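Local structure of ABC transporter binding protein AcbH (Actinoplanes, 3OO8) at residues F32-S37 against V62-H67; T104-V109 against K317-I322; E157-W162 against D280-P285; P189-F194 against Q369-D374. The protein binds beta-D-galactopyranose as the extracellular solute receptor of an ABC transporter. The protein carries 2 engineered substitutions. One frame throughout, in Å; residues are numbered along the deposited sequence.

Interaction 1: F32-S37 against V62-H67; sequences FGSNYS and VNTTDH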
loop_
_atom_site.group_PDB
_atom_site.type_symbol
_atom_site.label_atom_id
_atom_site.label_comp_id
_atom_site.label_asym_id
_atom_site.label_seq_id
_atom_site.Cartn_x
_atom_site.Cartn_y
_atom_site.Cartn_z
ATOM N N PHE A 32 19.071 -5.421 -15.443
ATOM C CA PHE A 32 18.046 -5.031 -14.490
ATOM C C PHE A 32 16.694 -5.435 -15.044
ATOM O O PHE A 32 16.272 -4.948 -16.087
ATOM C CB PHE A 32 18.053 -3.505 -14.280
ATOM C CG PHE A 32 17.702 -3.096 -12.885
ATOM C CD1 PHE A 32 18.518 -2.227 -12.188
ATOM C CD2 PHE A 32 16.524 -3.553 -12.288
ATOM C CE1 PHE A 32 18.208 -1.850 -10.885
ATOM C CE2 PHE A 32 16.199 -3.166 -10.977
ATOM C CZ PHE A 32 17.073 -2.322 -10.272
ATOM N N GLY A 33 16.012 -6.331 -14.341
ATOM C CA GLY A 33 14.675 -6.749 -14.748
ATOM C C GLY A 33 13.692 -5.730 -14.239
ATOM O O GLY A 33 13.609 -5.505 -13.024
ATOM N N SER A 34 12.965 -5.097 -15.158
ATOM C CA SER A 34 12.056 -4.034 -14.802
ATOM C C SER A 34 10.616 -4.217 -15.266
ATOM O O SER A 34 10.364 -4.453 -16.443
ATOM C CB SER A 34 12.595 -2.696 -15.333
ATOM O OG SER A 34 11.652 -1.650 -15.147
ATOM N N ASN A 35 9.684 -4.076 -14.334
ATOM C CA ASN A 35 8.254 -4.096 -14.618
ATOM C C ASN A 35 7.711 -2.692 -14.868
ATOM O O ASN A 35 6.492 -2.486 -14.943
ATOM C CB ASN A 35 7.518 -4.826 -13.480
ATOM C CG ASN A 35 7.601 -4.065 -12.147
ATOM O OD1 ASN A 35 8.035 -2.922 -12.129
ATOM N ND2 ASN A 35 7.128 -4.675 -11.051
ATOM N N TYR A 36 8.581 -1.693 -15.018
ATOM C CA TYR A 36 8.097 -0.341 -15.328
ATOM C C TYR A 36 7.871 -0.240 -16.836
ATOM O O TYR A 36 8.725 0.237 -17.578
ATOM C CB TYR A 36 9.063 0.750 -14.857
ATOM C CG TYR A 36 9.202 0.876 -13.349
ATOM C CD1 TYR A 36 8.109 1.158 -12.558
ATOM C CD2 TYR A 36 10.459 0.746 -12.733
ATOM C CE1 TYR A 36 8.225 1.287 -11.200
ATOM C CE2 TYR A 36 10.599 0.887 -11.346
ATOM C CZ TYR A 36 9.474 1.144 -10.596
ATOM O OH TYR A 36 9.547 1.295 -9.235
ATOM N N SER A 37 6.707 -0.688 -17.281
ATOM C CA SER A 37 6.440 -0.711 -18.721
ATOM C C SER A 37 5.603 0.499 -19.167
ATOM O O SER A 37 5.652 0.874 -20.337
ATOM C CB SER A 37 5.780 -2.047 -19.122
ATOM O OG SER A 37 4.528 -2.230 -18.472
ATOM N N VAL A 62 18.737 -2.112 -18.903
ATOM C CA VAL A 62 17.397 -2.325 -18.368
ATOM C C VAL A 62 16.640 -3.224 -19.330
ATOM O O VAL A 62 16.463 -2.891 -20.509
ATOM C CB VAL A 62 16.624 -1.010 -18.155
ATOM C CG1 VAL A 62 15.259 -1.306 -17.538
ATOM C CG2 VAL A 62 17.383 -0.077 -17.229
ATOM N N ASN A 63 16.206 -4.365 -18.808
ATOM C CA ASN A 63 15.403 -5.315 -19.560
ATOM C C ASN A 63 13.968 -5.153 -19.087
ATOM O O ASN A 63 13.621 -5.605 -17.996
ATOM C CB ASN A 63 15.934 -6.740 -19.327
ATOM C CG ASN A 63 17.298 -6.977 -19.975
ATOM O OD1 ASN A 63 17.596 -6.422 -21.034
ATOM N ND2 ASN A 63 18.137 -7.801 -19.349
ATOM N N THR A 64 13.152 -4.470 -19.895
ATOM C CA THR A 64 11.779 -4.171 -19.537
ATOM C C THR A 64 10.839 -5.228 -20.040
ATOM O O THR A 64 10.953 -5.673 -21.182
ATOM C CB THR A 64 11.354 -2.788 -20.072
ATOM O OG1 THR A 64 12.216 -1.780 -19.518
ATOM C CG2 THR A 64 9.903 -2.471 -19.728
ATOM N N THR A 65 9.939 -5.661 -19.167
ATOM C CA THR A 65 8.890 -6.609 -19.520
ATOM C C THR A 65 7.558 -5.949 -19.181
ATOM O O THR A 65 7.443 -5.180 -18.217
ATOM C CB THR A 65 9.027 -7.899 -18.700
ATOM O OG1 THR A 65 10.238 -8.543 -19.075
ATOM C CG2 THR A 65 7.870 -8.858 -18.935
ATOM N N ASP A 66 6.548 -6.217 -19.997
ATOM C CA ASP A 66 5.203 -5.782 -19.672
ATOM C C ASP A 66 4.900 -6.009 -18.194
ATOM O O ASP A 66 5.140 -7.090 -17.648
ATOM C CB ASP A 66 4.200 -6.607 -20.477
ATOM C CG ASP A 66 2.789 -6.319 -20.066
ATOM O OD1 ASP A 66 2.326 -5.196 -20.362
ATOM O OD2 ASP A 66 2.166 -7.195 -19.416
ATOM N N HIS A 67 4.378 -4.981 -17.542
ATOM C CA HIS A 67 4.162 -5.016 -16.097
ATOM C C HIS A 67 3.463 -6.265 -15.569
ATOM O O HIS A 67 3.984 -6.957 -14.690
ATOM C CB HIS A 67 3.428 -3.756 -15.614
ATOM C CG HIS A 67 3.349 -3.645 -14.126
ATOM N ND1 HIS A 67 2.285 -4.132 -13.396
ATOM C CD2 HIS A 67 4.228 -3.144 -13.222
ATOM C CE1 HIS A 67 2.495 -3.905 -12.110
ATOM N NE2 HIS A 67 3.655 -3.284 -11.979
HETATM O O HOH W 1 11.436 -0.208 -17.487
#
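Asn-63 N donates to Phe-32 O at 2.8 Å, the first of three backbone bonds that zip strand 32-34 to strand 62-64 and the residue after it. Ser-34 N follows with a bond to Asn-63 O at 3.0 Å, and Thr-65 N closes the series on Ser-34 O, also at 3.0 Å. Past the strand ends a side chain takes over as acceptor: Ser-37 OG receives His-67 N at 2.9 Å. The hydroxyl of Ser-37 is set between its own backbone N and carbonyl carbon (chi1 62°), which brings it to the start of helix 67-79. Ser-34 OG accepts from Tyr-36 N at 3.1 Å, forming an ST turn, and a water joins this hydroxyl to Tyr-36 O and Thr-64 OG1.

The strand axes run in the same sense, 29° apart, and helix 39-56 connects them, so this is a beta-alpha-beta crossover. His-67, a beta-D-galactose-binding residue, opens helix 67-79 three residues past the end of the second strand. Asn-35 O lies in the imidazole plane at its edge, 2.9 Å from CD2 of His-67. The Asn-35 amide lies alongside that ring, the planes 41° apart, while its ND2 bonds to Gln-71, another sugar-binding residue. Among the side chains, Ser-34 CB meets Val-62 CG1 at 3.7 Å, and Phe-45 of helix 39-56 touches both residues. Thr-64 CG2 lies against Tyr-36 O.

Interaction 2: T104-V109 against K317-I322; sequences TPIDDV and KVLQYI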
loop_
_atom_site.group_PDB
_atom_site.type_symbol
_atom_site.label_atom_id
_atom_site.label_comp_id
_atom_site.label_asym_id
_atom_site.label_seq_id
_atom_site.Cartn_x
_atom_site.Cartn_y
_atom_site.Cartn_z
ATOM N N THR A 104 19.134 -13.135 -2.826
ATOM C CA THR A 104 20.372 -12.912 -2.097
ATOM C C THR A 104 20.115 -11.917 -0.978
ATOM O O THR A 104 19.532 -10.860 -1.223
ATOM C CB THR A 104 21.443 -12.368 -3.070
ATOM O OG1 THR A 104 21.793 -13.419 -3.972
ATOM C CG2 THR A 104 22.700 -11.950 -2.328
ATOM N N PRO A 105 20.487 -12.248 0.267
ATOM C CA PRO A 105 20.331 -11.270 1.326
ATOM C C PRO A 105 21.284 -10.079 1.132
ATOM O O PRO A 105 22.393 -10.229 0.557
ATOM C CB PRO A 105 20.664 -12.061 2.594
ATOM C CG PRO A 105 21.611 -13.081 2.138
ATOM C CD PRO A 105 21.196 -13.463 0.742
ATOM N N ILE A 106 20.844 -8.900 1.569
ATOM C CA ILE A 106 21.599 -7.675 1.358
ATOM C C ILE A 106 21.847 -6.904 2.650
ATOM O O ILE A 106 21.773 -5.667 2.708
ATOM C CB ILE A 106 20.933 -6.796 0.269
ATOM C CG1 ILE A 106 19.456 -6.623 0.599
ATOM C CG2 ILE A 106 21.029 -7.483 -1.097
ATOM C CD1 ILE A 106 18.818 -5.508 -0.221
ATOM N N ASP A 107 22.246 -7.650 3.689
ATOM C CA ASP A 107 22.532 -7.026 4.961
ATOM C C ASP A 107 23.691 -6.056 4.769
ATOM O O ASP A 107 23.769 -5.054 5.466
ATOM C CB ASP A 107 22.901 -8.069 6.031
ATOM C CG ASP A 107 21.758 -9.008 6.359
ATOM O OD1 ASP A 107 20.593 -8.626 6.150
ATOM O OD2 ASP A 107 22.012 -10.114 6.873
ATOM N N ASP A 108 24.623 -6.402 3.875
ATOM C CA ASP A 108 25.754 -5.538 3.585
ATOM C C ASP A 108 25.374 -4.183 2.976
ATOM O O ASP A 108 25.875 -3.141 3.393
ATOM C CB ASP A 108 26.868 -6.260 2.802
ATOM C CG ASP A 108 26.387 -6.937 1.530
ATOM O OD1 ASP A 108 25.179 -6.887 1.153
ATOM O OD2 ASP A 108 27.256 -7.524 0.854
ATOM N N VAL A 109 24.445 -4.197 2.024
ATOM C CA VAL A 109 23.882 -2.965 1.487
ATOM C C VAL A 109 23.272 -2.146 2.614
ATOM O O VAL A 109 23.482 -0.938 2.699
ATOM C CB VAL A 109 22.769 -3.289 0.457
ATOM C CG1 VAL A 109 22.012 -2.008 0.036
ATOM C CG2 VAL A 109 23.387 -3.988 -0.773
ATOM N N LYS A 317 26.235 -2.383 -5.432
ATOM C CA LYS A 317 26.608 -0.966 -5.462
ATOM C C LYS A 317 25.448 -0.148 -5.987
ATOM O O LYS A 317 25.188 0.943 -5.498
ATOM C CB LYS A 317 27.821 -0.706 -6.367
ATOM C CG LYS A 317 29.134 -1.291 -5.846
ATOM C CD LYS A 317 30.326 -0.706 -6.631
ATOM C CE LYS A 317 30.438 0.818 -6.454
ATOM N NZ LYS A 317 31.666 1.453 -7.053
ATOM N N VAL A 318 24.751 -0.710 -6.973
ATOM C CA VAL A 318 23.598 -0.028 -7.570
ATOM C C VAL A 318 22.489 0.056 -6.513
ATOM O O VAL A 318 21.825 1.087 -6.372
ATOM C CB VAL A 318 23.152 -0.663 -8.904
ATOM C CG1 VAL A 318 21.856 0.013 -9.411
ATOM C CG2 VAL A 318 24.223 -0.463 -9.978
ATOM N N LEU A 319 22.264 -1.024 -5.763
ATOM C CA LEU A 319 21.274 -0.952 -4.684
ATOM C C LEU A 319 21.613 0.114 -3.639
ATOM O O LEU A 319 20.723 0.780 -3.123
ATOM C CB LEU A 319 21.111 -2.314 -4.005
ATOM C CG LEU A 319 20.367 -3.418 -4.768
ATOM C CD1 LEU A 319 20.418 -4.756 -3.991
ATOM C CD2 LEU A 319 18.896 -3.055 -5.104
ATOM N N GLN A 320 22.893 0.237 -3.270
ATOM C CA GLN A 320 23.296 1.288 -2.342
ATOM C C GLN A 320 22.891 2.660 -2.851
ATOM O O GLN A 320 22.421 3.482 -2.078
ATOM C CB GLN A 320 24.802 1.223 -2.073
ATOM C CG GLN A 320 25.112 0.014 -1.270
ATOM C CD GLN A 320 26.603 -0.238 -1.077
ATOM O OE1 GLN A 320 27.435 0.589 -1.432
ATOM N NE2 GLN A 320 26.937 -1.380 -0.495
ATOM N N TYR A 321 23.068 2.895 -4.144
ATOM C CA TYR A 321 22.657 4.161 -4.751
ATOM C C TYR A 321 21.147 4.330 -4.703
ATOM O O TYR A 321 20.626 5.432 -4.405
ATOM C CB TYR A 321 23.200 4.268 -6.190
ATOM C CG TYR A 321 22.618 5.475 -6.900
ATOM C CD1 TYR A 321 23.208 6.734 -6.758
ATOM C CD2 TYR A 321 21.453 5.373 -7.616
ATOM C CE1 TYR A 321 22.638 7.840 -7.337
ATOM C CE2 TYR A 321 20.906 6.456 -8.212
ATOM C CZ TYR A 321 21.478 7.674 -8.057
ATOM O OH TYR A 321 20.853 8.741 -8.678
ATOM N N ILE A 322 20.428 3.250 -4.992
ATOM C CA ILE A 322 18.971 3.332 -5.001
ATOM C C ILE A 322 18.449 3.685 -3.599
ATOM O O ILE A 322 17.407 4.354 -3.461
ATOM C CB ILE A 322 18.373 1.988 -5.524
ATOM C CG1 ILE A 322 18.607 1.885 -7.039
ATOM C CG2 ILE A 322 16.881 1.853 -5.148
ATOM C CD1 ILE A 322 18.122 0.560 -7.690
#
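Val-109 CG1 sits against the start of the Gln-320 side chain, 3.9 Å from its CG. With chi1 at 171° this methyl lies anti to the backbone N, a position that also places it 4.2 Å from Leu-319 CB, so one branch of Val-109 spans two successive residues of helix 312-322. Gln-320 runs extended beyond CG and passes its amide over the start of the other helix, NE2 coming 4.0 Å from Val-109 CA. A second apolar pair lies beside the first: Ile-106 CG2 meets Leu-319 CD1 at 4.0 Å, the two side chains crossing at about a right angle.

What sets these groups in place is partly local. Ile-106 occupies the N-cap position of helix 107-113, and in the first turn Asp-108 OD1 accepts Val-109 N at 2.9 Å, from above the carboxylate plane. The other oxygen, OD2, forms a salt bridge with Lys-316 on the opposing helix, adding a charged tie beside the apolar contact. Beneath, Val-135 of strand 134-147 touches both Ile-106 and Leu-319, and Phe-303 of strand 301-304 touches Leu-319. Far from the sugar site, the first turn of helix 107-113 packs on helix 312-322 over the central mixed sheet, as in an alpha/beta lobe of a solute-binding protein.

Interaction 3: E157-W162 against D280-P285; sequences EVPASW and DFFVFP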
loop_
_atom_site.group_PDB
_atom_site.type_symbol
_atom_site.label_atom_id
_atom_site.label_comp_id
_atom_site.label_asym_id
_atom_site.label_seq_id
_atom_site.Cartn_x
_atom_site.Cartn_y
_atom_site.Cartn_z
ATOM N N GLU A 157 -14.817 19.263 12.166
ATOM C CA GLU A 157 -13.451 19.110 12.692
ATOM C C GLU A 157 -12.912 17.730 12.322
ATOM O O GLU A 157 -13.656 16.756 12.236
ATOM C CB GLU A 157 -13.433 19.261 14.219
ATOM C CG GLU A 157 -13.995 20.583 14.734
ATOM C CD GLU A 157 -13.218 21.803 14.260
ATOM O OE1 GLU A 157 -12.011 21.694 13.959
ATOM O OE2 GLU A 157 -13.817 22.898 14.193
ATOM N N VAL A 158 -11.609 17.673 12.056
ATOM C CA VAL A 158 -10.920 16.401 11.793
ATOM C C VAL A 158 -10.997 15.501 13.023
ATOM O O VAL A 158 -10.574 15.902 14.112
ATOM C CB VAL A 158 -9.452 16.648 11.386
ATOM C CG1 VAL A 158 -8.703 15.303 11.377
ATOM C CG2 VAL A 158 -9.392 17.337 10.033
ATOM N N PRO A 159 -11.529 14.273 12.859
ATOM C CA PRO A 159 -11.734 13.387 14.006
ATOM C C PRO A 159 -10.501 12.526 14.305
ATOM O O PRO A 159 -9.965 11.857 13.405
ATOM C CB PRO A 159 -12.925 12.531 13.568
ATOM C CG PRO A 159 -12.761 12.437 12.069
ATOM C CD PRO A 159 -12.094 13.713 11.613
ATOM N N ALA A 160 -10.051 12.571 15.558
ATOM C CA ALA A 160 -8.940 11.715 15.977
ATOM C C ALA A 160 -9.396 10.334 16.419
ATOM O O ALA A 160 -8.591 9.377 16.406
ATOM C CB ALA A 160 -8.154 12.367 17.093
ATOM N N SER A 161 -10.636 10.240 16.890
ATOM C CA SER A 161 -11.177 9.008 17.447
ATOM C C SER A 161 -12.380 8.495 16.682
ATOM O O SER A 161 -13.056 9.259 15.990
ATOM C CB SER A 161 -11.652 9.273 18.879
ATOM O OG SER A 161 -12.722 10.217 18.833
ATOM N N TRP A 162 -12.681 7.210 16.853
ATOM C CA TRP A 162 -13.862 6.620 16.260
ATOM C C TRP A 162 -15.104 7.351 16.751
ATOM O O TRP A 162 -16.009 7.607 15.969
ATOM C CB TRP A 162 -13.957 5.159 16.658
ATOM C CG TRP A 162 -15.143 4.419 16.142
ATOM C CD1 TRP A 162 -16.292 4.112 16.821
ATOM C CD2 TRP A 162 -15.299 3.858 14.831
ATOM N NE1 TRP A 162 -17.136 3.395 16.023
ATOM C CE2 TRP A 162 -16.563 3.227 14.794
ATOM C CE3 TRP A 162 -14.494 3.832 13.688
ATOM C CZ2 TRP A 162 -17.043 2.562 13.665
ATOM C CZ3 TRP A 162 -14.963 3.162 12.549
ATOM C CH2 TRP A 162 -16.243 2.542 12.546
ATOM N N ASP A 280 -7.727 17.475 0.974
ATOM C CA ASP A 280 -6.829 17.169 2.081
ATOM C C ASP A 280 -7.209 15.771 2.560
ATOM O O ASP A 280 -8.113 15.107 2.003
ATOM C CB ASP A 280 -7.021 18.201 3.206
ATOM C CG ASP A 280 -5.797 18.383 4.089
ATOM O OD1 ASP A 280 -4.933 17.494 4.185
ATOM O OD2 ASP A 280 -5.703 19.464 4.726
ATOM N N PHE A 281 -6.512 15.293 3.581
ATOM C CA PHE A 281 -6.888 13.999 4.151
ATOM C C PHE A 281 -6.530 13.919 5.601
ATOM O O PHE A 281 -5.791 14.764 6.122
ATOM C CB PHE A 281 -6.228 12.819 3.424
ATOM C CG PHE A 281 -4.714 12.776 3.534
ATOM C CD1 PHE A 281 -4.106 12.147 4.613
ATOM C CD2 PHE A 281 -3.914 13.264 2.493
ATOM C CE1 PHE A 281 -2.716 12.058 4.707
ATOM C CE2 PHE A 281 -2.531 13.170 2.570
ATOM C CZ PHE A 281 -1.923 12.581 3.662
ATOM N N PHE A 282 -7.155 12.964 6.279
ATOM C CA PHE A 282 -6.744 12.610 7.634
ATOM C C PHE A 282 -6.591 11.100 7.722
ATOM O O PHE A 282 -7.181 10.370 6.937
ATOM C CB PHE A 282 -7.671 13.194 8.722
ATOM C CG PHE A 282 -9.144 12.803 8.590
ATOM C CD1 PHE A 282 -9.582 11.578 9.089
ATOM C CD2 PHE A 282 -10.062 13.652 7.997
ATOM C CE1 PHE A 282 -10.890 11.201 9.007
ATOM C CE2 PHE A 282 -11.384 13.266 7.895
ATOM C CZ PHE A 282 -11.802 12.036 8.410
ATOM N N VAL A 283 -5.729 10.616 8.627
ATOM C CA VAL A 283 -5.630 9.171 8.779
ATOM C C VAL A 283 -6.890 8.585 9.411
ATOM O O VAL A 283 -7.603 9.243 10.181
ATOM C CB VAL A 283 -4.344 8.757 9.553
ATOM C CG1 VAL A 283 -3.161 9.409 8.886
ATOM C CG2 VAL A 283 -4.386 9.157 11.036
ATOM N N PHE A 284 -7.170 7.327 9.093
ATOM C CA PHE A 284 -8.361 6.716 9.674
ATOM C C PHE A 284 -8.308 6.837 11.197
ATOM O O PHE A 284 -7.245 6.586 11.804
ATOM C CB PHE A 284 -8.449 5.256 9.258
ATOM C CG PHE A 284 -9.835 4.661 9.417
ATOM C CD1 PHE A 284 -10.712 4.665 8.332
ATOM C CD2 PHE A 284 -10.245 4.086 10.616
ATOM C CE1 PHE A 284 -11.991 4.109 8.420
ATOM C CE2 PHE A 284 -11.519 3.513 10.726
ATOM C CZ PHE A 284 -12.399 3.545 9.638
ATOM N N PRO A 285 -9.424 7.222 11.844
ATOM C CA PRO A 285 -9.388 7.467 13.306
ATOM C C PRO A 285 -9.035 6.254 14.167
ATOM O O PRO A 285 -9.140 5.114 13.723
ATOM C CB PRO A 285 -10.810 7.951 13.615
ATOM C CG PRO A 285 -11.199 8.641 12.319
ATOM C CD PRO A 285 -10.729 7.645 11.279
HETATM O O HOH W 2 -7.710 10.672 12.510
#
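Phe-282, the last residue of strand 279-282, receives Val-158 and Pro-159 from the loop that precedes helix 162-174. The strand pairs antiparallel with strand 134-147 in the central mixed sheet, so the contact joins a sheet strand and its exit to a helix-linking loop. Pro-159 CD stands over one face of the Phe-282 ring, 3.7 Å from its centroid and 15° off the normal, a CH-pi contact. Phe-282 CB meets Val-158 CG1 at 3.5 Å, and the two side chains slide past each other in opposite directions. An alanine here would keep the CB contact with Val-158 but would probably leave a gap beneath Pro-159, which would lose its aromatic support.

At Val-283 the link is polar: a single water donates to Val-283 O and to Pro-159 O, at 2.7 Å from each. Phe-284 CG is anti to its backbone N (chi1 -161°), and the ring end runs alongside Trp-162, with CE2 in the indole plane, at the edge near CZ3. The indole NE1 is bonded to Glu-231, while Phe-165 of helix 162-174 also meets the Phe-284 ring. Pro-285 completes the contact, its CG 3.6 Å from Pro-159 O and its CB 3.5 Å from Ser-161 C, just where the Ser-161 hydroxyl caps the helix through Ala-164 N.

Interaction 4: P189-F194 against Q369-D374; sequences PALGTF and QFMERD. Engineered in segment 369-374: Glu-372 (natural residue Asp).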
loop_
_atom_site.group_PDB
_atom_site.type_symbol
_atom_site.label_atom_id
_atom_site.label_comp_id
_atom_site.label_asym_id
_atom_site.label_seq_id
_atom_site.Cartn_x
_atom_site.Cartn_y
_atom_site.Cartn_z
ATOM N N PRO A 189 -11.359 -2.197 -3.893
ATOM C CA PRO A 189 -11.406 -1.051 -2.967
ATOM C C PRO A 189 -11.814 -1.377 -1.518
ATOM O O PRO A 189 -11.177 -0.872 -0.578
ATOM C CB PRO A 189 -12.447 -0.103 -3.620
ATOM C CG PRO A 189 -12.291 -0.405 -5.097
ATOM C CD PRO A 189 -12.127 -1.920 -5.128
ATOM N N ALA A 190 -12.814 -2.242 -1.323
ATOM C CA ALA A 190 -13.307 -2.544 0.029
ATOM C C ALA A 190 -12.314 -3.319 0.877
ATOM O O ALA A 190 -12.459 -3.364 2.104
ATOM C CB ALA A 190 -14.670 -3.308 -0.045
ATOM N N LEU A 191 -11.365 -3.975 0.225
ATOM C CA LEU A 191 -10.334 -4.682 0.997
ATOM C C LEU A 191 -9.607 -3.693 1.907
ATOM O O LEU A 191 -9.167 -4.066 2.995
ATOM C CB LEU A 191 -9.326 -5.357 0.078
ATOM C CG LEU A 191 -9.877 -6.371 -0.946
ATOM C CD1 LEU A 191 -8.698 -7.059 -1.638
ATOM C CD2 LEU A 191 -10.761 -7.374 -0.179
ATOM N N GLY A 192 -9.476 -2.442 1.465
ATOM C CA GLY A 192 -8.795 -1.415 2.277
ATOM C C GLY A 192 -9.524 -1.128 3.577
ATOM O O GLY A 192 -8.914 -0.751 4.568
ATOM N N THR A 193 -10.854 -1.189 3.552
ATOM C CA THR A 193 -11.623 -0.980 4.772
ATOM C C THR A 193 -11.411 -2.162 5.742
ATOM O O THR A 193 -11.258 -1.959 6.956
ATOM C CB THR A 193 -13.109 -0.732 4.468
ATOM O OG1 THR A 193 -13.219 0.567 3.868
ATOM C CG2 THR A 193 -13.906 -0.756 5.754
ATOM N N PHE A 194 -11.405 -3.382 5.212
ATOM C CA PHE A 194 -11.108 -4.534 6.061
ATOM C C PHE A 194 -9.744 -4.344 6.732
ATOM O O PHE A 194 -9.614 -4.459 7.967
ATOM C CB PHE A 194 -11.106 -5.878 5.316
ATOM C CG PHE A 194 -10.761 -7.022 6.228
ATOM C CD1 PHE A 194 -11.760 -7.699 6.937
ATOM C CD2 PHE A 194 -9.425 -7.369 6.453
ATOM C CE1 PHE A 194 -11.441 -8.702 7.813
ATOM C CE2 PHE A 194 -9.091 -8.369 7.368
ATOM C CZ PHE A 194 -10.108 -9.041 8.033
ATOM N N GLN A 369 0.831 -3.500 3.360
ATOM C CA GLN A 369 1.087 -3.297 1.929
ATOM C C GLN A 369 -0.164 -3.458 1.077
ATOM O O GLN A 369 -0.034 -3.587 -0.145
ATOM C CB GLN A 369 2.064 -4.372 1.459
ATOM C CG GLN A 369 3.395 -4.362 2.213
ATOM C CD GLN A 369 4.087 -2.993 2.142
ATOM O OE1 GLN A 369 4.224 -2.412 1.070
ATOM N NE2 GLN A 369 4.564 -2.500 3.282
ATOM N N PHE A 370 -1.330 -3.422 1.736
ATOM C CA PHE A 370 -2.668 -3.683 1.132
ATOM C C PHE A 370 -2.888 -5.184 1.031
ATOM O O PHE A 370 -1.953 -5.939 0.804
ATOM C CB PHE A 370 -2.863 -2.967 -0.215
ATOM C CG PHE A 370 -4.281 -3.038 -0.738
ATOM C CD1 PHE A 370 -5.315 -2.311 -0.143
ATOM C CD2 PHE A 370 -4.556 -3.804 -1.863
ATOM C CE1 PHE A 370 -6.620 -2.377 -0.660
ATOM C CE2 PHE A 370 -5.856 -3.864 -2.371
ATOM C CZ PHE A 370 -6.874 -3.150 -1.763
ATOM N N MET A 371 -4.127 -5.618 1.229
ATOM C CA MET A 371 -4.393 -7.062 1.287
ATOM C C MET A 371 -3.865 -7.841 0.091
ATOM O O MET A 371 -3.341 -8.946 0.246
ATOM C CB MET A 371 -5.890 -7.321 1.479
ATOM C CG MET A 371 -6.146 -8.812 1.759
ATOM S SD MET A 371 -7.915 -9.223 1.832
ATOM C CE MET A 371 -8.438 -8.286 3.277
ATOM N N GLU A 372 -3.964 -7.266 -1.099
ATOM C CA GLU A 372 -3.486 -7.952 -2.300
ATOM C C GLU A 372 -1.992 -8.297 -2.322
ATOM O O GLU A 372 -1.570 -9.184 -3.090
ATOM C CB GLU A 372 -3.835 -7.131 -3.526
ATOM C CG GLU A 372 -5.308 -7.103 -3.785
ATOM C CD GLU A 372 -5.726 -8.034 -4.875
ATOM O OE1 GLU A 372 -5.157 -9.159 -4.993
ATOM O OE2 GLU A 372 -6.630 -7.597 -5.628
ATOM N N ARG A 373 -1.203 -7.597 -1.511
ATOM C CA ARG A 373 0.233 -7.851 -1.429
ATOM C C ARG A 373 0.609 -8.509 -0.122
ATOM O O ARG A 373 1.660 -9.157 -0.045
ATOM C CB ARG A 373 1.009 -6.531 -1.589
ATOM C CG ARG A 373 0.873 -5.931 -2.967
ATOM C CD ARG A 373 1.694 -4.648 -3.049
ATOM N NE ARG A 373 1.771 -4.145 -4.423
ATOM C CZ ARG A 373 2.609 -3.177 -4.805
ATOM N NH1 ARG A 373 3.422 -2.643 -3.919
ATOM N NH2 ARG A 373 2.658 -2.770 -6.072
ATOM N N ASP A 374 -0.229 -8.392 0.909
ATOM C CA ASP A 374 0.143 -9.005 2.195
ATOM C C ASP A 374 -0.245 -10.479 2.329
ATOM O O ASP A 374 0.272 -11.183 3.205
ATOM C CB ASP A 374 -0.424 -8.212 3.389
ATOM C CG ASP A 374 0.411 -6.981 3.720
ATOM O OD1 ASP A 374 1.663 -7.116 3.714
ATOM O OD2 ASP A 374 -0.204 -5.952 4.059
#
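Met-371 reaches across to Leu-191 and Phe-194 with a chain that is extended through chi2 and bent at its last torsion (chi3 -65°). That bend carries CE to 3.4 Å from Phe-194 CD2, while SD rests 3.9 Å from Leu-191 CD2, the leucine and methionine side chains crossing at about a right angle. With an alanine in its place, Leu-191 and Phe-194 would probably lose the group that bridges them, opening a gap between the helices. Leu-191 spreads its atoms over three partners: CD2 on the sulfur, CB at 3.8 Å from Phe-370 CZ, and CD1 at 4.0 Å from CG of Glu-372, an engineered residue replacing aspartate.

Phe-370 holds its ring out by placing CG anti to the backbone N (chi1 -171°), and CE1 comes within 3.6 Å of Gly-192 N. Its carbonyl oxygen is gripped by both Arg-373 N and Asp-374 N, closing the short turn of helix 371-374. The Phe-370 ring also stacks on Trp-142, which places this packing directly behind a residue of the beta-D-galactose site; Arg-373 and position 372 belong to the same site. Around it, helix 377-392 touches Leu-191 and Glu-372, helix 204-212 touches Met-371 and Phe-194, and helix 220-232 reaches Phe-194.

Along the chain, interaction 1 closes before the others open; the segments of interaction 4 then alternate with those of interactions 2 and 3, so the chain passes repeatedly between distant regions. Interactions 1 and 2 have centres 19 Å apart and touch through Phe-32 CE1 and Ile-322 CD1, at 4.0 Å. Interaction 3 lies on the opposite side of the chain's centre, 38 Å from each of them, centre to centre, although it reaches the same mixed sheet as interaction 1. Interaction 4 lies nearest the chain's centre, its nearest atoms about 6 Å from those of both interactions 1 and 3. Galactose-binding residues occur in interactions 1 and 4, consistent with a sugar site between two lobes.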